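Local coordinates for protein phosphodiesterase (Trypanosoma brucei brucei, PDB 5H2R) that belongs to the cyclic nucleotide phosphodiesterase family of the HD clan, with an all-helical fold and a zinc and a magnesium ion bound, at residues N84-N89 / T261-R266. Numbering follows the deposited sequence.
Sequences NVPYHN and TEEFYR. With LLN ((4~{a}~{S},8~{a}~{R})-2-cycloheptyl-4-[4-(2-hydroxyethyloxy)-3-[2-(2-oxidanylideneimidazolidin-1-yl)ethoxy]phenyl]-4~{a},5,8,8~{a}-tetrahydrophthalazin-1-one), chain E.
Glu263 of helix 250-274 grips Tyr87 and His88, in the loop ahead of helix 90-105, with both carboxylate oxygens, in the all-helical phosphodiesterase fold of the HD clan. Its CG lies anti to the backbone N (chi1 -170°) and the chain stays extended beyond it, which carries the carboxylate up to the backbone of Tyr87 and His88. OE1 accepts two amides: His88 N at 2.8 Å, on the syn side, and Tyr87 N at 2.9 Å, from above the carboxylate plane. OE2 turns its syn lone pair to His88 ND1, 2.7 Å away and nearly in the imidazole plane. Ring and carboxylate planes are 35° apart in this His-carboxylate pair, which helps to fix the ring's rotation. The side chain of His88 lies about 4 Å from both the zinc and the magnesium ion, consistent with Glu263 helping to position this histidine beside the metals. Tyr87 CD2 lies over one face of the imidazole, while Tyr87 OH is hydrogen-bonded to Asn245 OD1. On the same helix, Thr261 OG1 takes a weak hydrogen bond from N1 of the ligand LLN, and Phe264 CD2 approaches LLN C10 at 3.7 Å. Farther toward the surface, Pro86 rests on the helix, its CG 3.7 Å from Glu263 N and also against Glu262 CG. Glu262, bent at chi2 (47°), turns OE1 to Arg284 and to Arg266 NE, a salt bridge of 3.1 Å lying almost in the guanidinium plane. Pro86 CG sits over one face of that guanidinium, 3.7 Å above the plane and over its centre.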
# COMPACT_ATOMS: atom_id res chain seq x y z
N ASN A 84 -12.79 3.06 -9.69
CA ASN A 84 -12.28 2.82 -11.03
C ASN A 84 -11.41 4.01 -11.47
O ASN A 84 -11.85 4.88 -12.22
CB ASN A 84 -13.45 2.48 -12.00
CG ASN A 84 -13.02 2.17 -13.43
OD1 ASN A 84 -13.76 2.43 -14.40
ND2 ASN A 84 -11.81 1.65 -13.61
N VAL A 85 -10.19 4.09 -10.90
CA VAL A 85 -9.19 5.12 -11.19
C VAL A 85 -7.94 4.42 -11.78
O VAL A 85 -7.83 3.21 -11.60
CB VAL A 85 -8.88 6.05 -9.99
CG1 VAL A 85 -10.10 6.87 -9.58
CG2 VAL A 85 -8.33 5.26 -8.81
N PRO A 86 -7.04 5.09 -12.53
CA PRO A 86 -5.94 4.35 -13.18
C PRO A 86 -4.91 3.71 -12.24
O PRO A 86 -4.44 2.60 -12.55
CB PRO A 86 -5.29 5.39 -14.10
CG PRO A 86 -6.30 6.50 -14.23
CD PRO A 86 -7.04 6.51 -12.93
N TYR A 87 -4.60 4.35 -11.10
CA TYR A 87 -3.58 3.85 -10.16
C TYR A 87 -4.12 3.43 -8.78
O TYR A 87 -3.90 2.29 -8.39
CB TYR A 87 -2.45 4.88 -9.99
CG TYR A 87 -1.32 4.34 -9.14
CD1 TYR A 87 -0.34 3.52 -9.68
CD2 TYR A 87 -1.32 4.54 -7.75
CE1 TYR A 87 0.68 3.00 -8.89
CE2 TYR A 87 -0.32 3.99 -6.95
CZ TYR A 87 0.68 3.23 -7.52
OH TYR A 87 1.65 2.69 -6.71
N HIS A 88 -4.76 4.35 -8.02
CA HIS A 88 -5.26 4.04 -6.68
C HIS A 88 -6.59 3.22 -6.68
O HIS A 88 -7.60 3.60 -6.07
CB HIS A 88 -5.37 5.32 -5.87
CG HIS A 88 -4.06 5.88 -5.44
ND1 HIS A 88 -3.54 7.01 -6.02
CD2 HIS A 88 -3.20 5.44 -4.50
CE1 HIS A 88 -2.39 7.23 -5.42
NE2 HIS A 88 -2.14 6.31 -4.49
N ASN A 89 -6.57 2.08 -7.40
CA ASN A 89 -7.71 1.16 -7.51
C ASN A 89 -7.40 -0.06 -6.63
O ASN A 89 -6.34 -0.09 -6.00
CB ASN A 89 -7.95 0.76 -8.98
CG ASN A 89 -6.71 0.24 -9.66
OD1 ASN A 89 -5.98 -0.59 -9.11
ND2 ASN A 89 -6.40 0.78 -10.81
N THR A 261 0.91 7.82 -14.10
CA THR A 261 1.01 8.94 -15.06
C THR A 261 -0.39 9.38 -15.46
O THR A 261 -0.68 10.58 -15.37
CB THR A 261 1.92 8.54 -16.24
OG1 THR A 261 3.24 8.41 -15.74
CG2 THR A 261 1.92 9.57 -17.38
N GLU A 262 -1.24 8.43 -15.89
CA GLU A 262 -2.62 8.67 -16.33
C GLU A 262 -3.48 9.24 -15.21
O GLU A 262 -4.23 10.18 -15.45
CB GLU A 262 -3.24 7.41 -16.95
CG GLU A 262 -4.59 7.60 -17.63
CD GLU A 262 -4.78 8.77 -18.58
OE1 GLU A 262 -5.92 9.28 -18.63
OE2 GLU A 262 -3.81 9.20 -19.25
N GLU A 263 -3.33 8.70 -13.99
CA GLU A 263 -4.08 9.22 -12.86
C GLU A 263 -3.68 10.67 -12.56
O GLU A 263 -4.55 11.52 -12.41
CB GLU A 263 -3.84 8.36 -11.62
CG GLU A 263 -4.80 8.76 -10.52
CD GLU A 263 -4.74 7.80 -9.37
OE1 GLU A 263 -5.27 6.67 -9.52
OE2 GLU A 263 -4.24 8.20 -8.30
N PHE A 264 -2.38 10.93 -12.51
CA PHE A 264 -1.82 12.27 -12.23
C PHE A 264 -2.29 13.28 -13.27
O PHE A 264 -2.69 14.39 -12.91
CB PHE A 264 -0.29 12.22 -12.15
CG PHE A 264 0.31 11.78 -10.83
CD1 PHE A 264 -0.46 11.09 -9.89
CD2 PHE A 264 1.65 12.02 -10.54
CE1 PHE A 264 0.10 10.68 -8.67
CE2 PHE A 264 2.20 11.61 -9.32
CZ PHE A 264 1.42 10.94 -8.39
N TYR A 265 -2.28 12.87 -14.55
CA TYR A 265 -2.69 13.70 -15.69
C TYR A 265 -4.18 14.06 -15.59
O TYR A 265 -4.53 15.21 -15.85
CB TYR A 265 -2.33 13.03 -17.04
CG TYR A 265 -0.86 13.14 -17.41
CD1 TYR A 265 0.01 13.96 -16.70
CD2 TYR A 265 -0.35 12.48 -18.53
CE1 TYR A 265 1.35 14.09 -17.05
CE2 TYR A 265 0.99 12.62 -18.91
CZ TYR A 265 1.83 13.43 -18.17
OH TYR A 265 3.16 13.56 -18.51
N ARG A 266 -5.03 13.11 -15.15
CA ARG A 266 -6.46 13.37 -14.93
C ARG A 266 -6.65 14.40 -13.81
O ARG A 266 -7.58 15.20 -13.88
CB ARG A 266 -7.23 12.08 -14.60
CG ARG A 266 -7.38 11.13 -15.80
CD ARG A 266 -8.28 9.95 -15.51
NE ARG A 266 -8.07 8.89 -16.49
CZ ARG A 266 -8.85 7.82 -16.63
NH1 ARG A 266 -9.92 7.65 -15.86
NH2 ARG A 266 -8.56 6.90 -17.55
C1 LLN E . 5.18 4.07 -10.29
C2 LLN E . 4.99 6.09 -8.94
C3 LLN E . 4.18 5.48 -7.99
O1 LLN E . 5.53 5.44 -10.04
O2 LLN E . 6.02 8.01 -9.84
O3 LLN E . 6.78 8.67 -13.80
C11 LLN E . 4.30 11.10 -13.28
C12 LLN E . 6.02 9.53 -13.38
C13 LLN E . 3.50 8.35 -5.63
C14 LLN E . 4.31 11.57 -4.32
C15 LLN E . 5.71 11.23 -3.66
C16 LLN E . 6.82 12.28 -3.60
C17 LLN E . 7.52 12.56 -4.92
C18 LLN E . 6.72 13.23 -6.03
C19 LLN E . 5.49 12.48 -6.52
C20 LLN E . 4.29 12.49 -5.57
C21 LLN E . 2.45 10.07 -3.67
C22 LLN E . 1.71 8.79 -3.98
C23 LLN E . 0.91 8.27 -2.78
C24 LLN E . 1.79 7.58 -1.78
C25 LLN E . 2.93 6.99 -2.11
C26 LLN E . 3.62 7.18 -3.43
C27 LLN E . 2.68 7.70 -4.53
O4 LLN E . 2.17 10.78 -2.71
N3 LLN E . 3.48 10.37 -4.52
N2 LLN E . 3.86 9.58 -5.59
C5 LLN E . 4.00 7.57 -6.79
C4 LLN E . 3.69 6.21 -6.93
C6 LLN E . 4.81 8.18 -7.74
C7 LLN E . 5.34 7.45 -8.79
C LLN E . 6.32 3.35 -10.97
O LLN E . 7.48 3.32 -10.15
C8 LLN E . 6.41 9.40 -9.75
C9 LLN E . 7.04 9.79 -11.07
N LLN E . 6.06 10.09 -12.13
N1 LLN E . 5.01 10.10 -14.06
C10 LLN E . 4.87 10.91 -11.88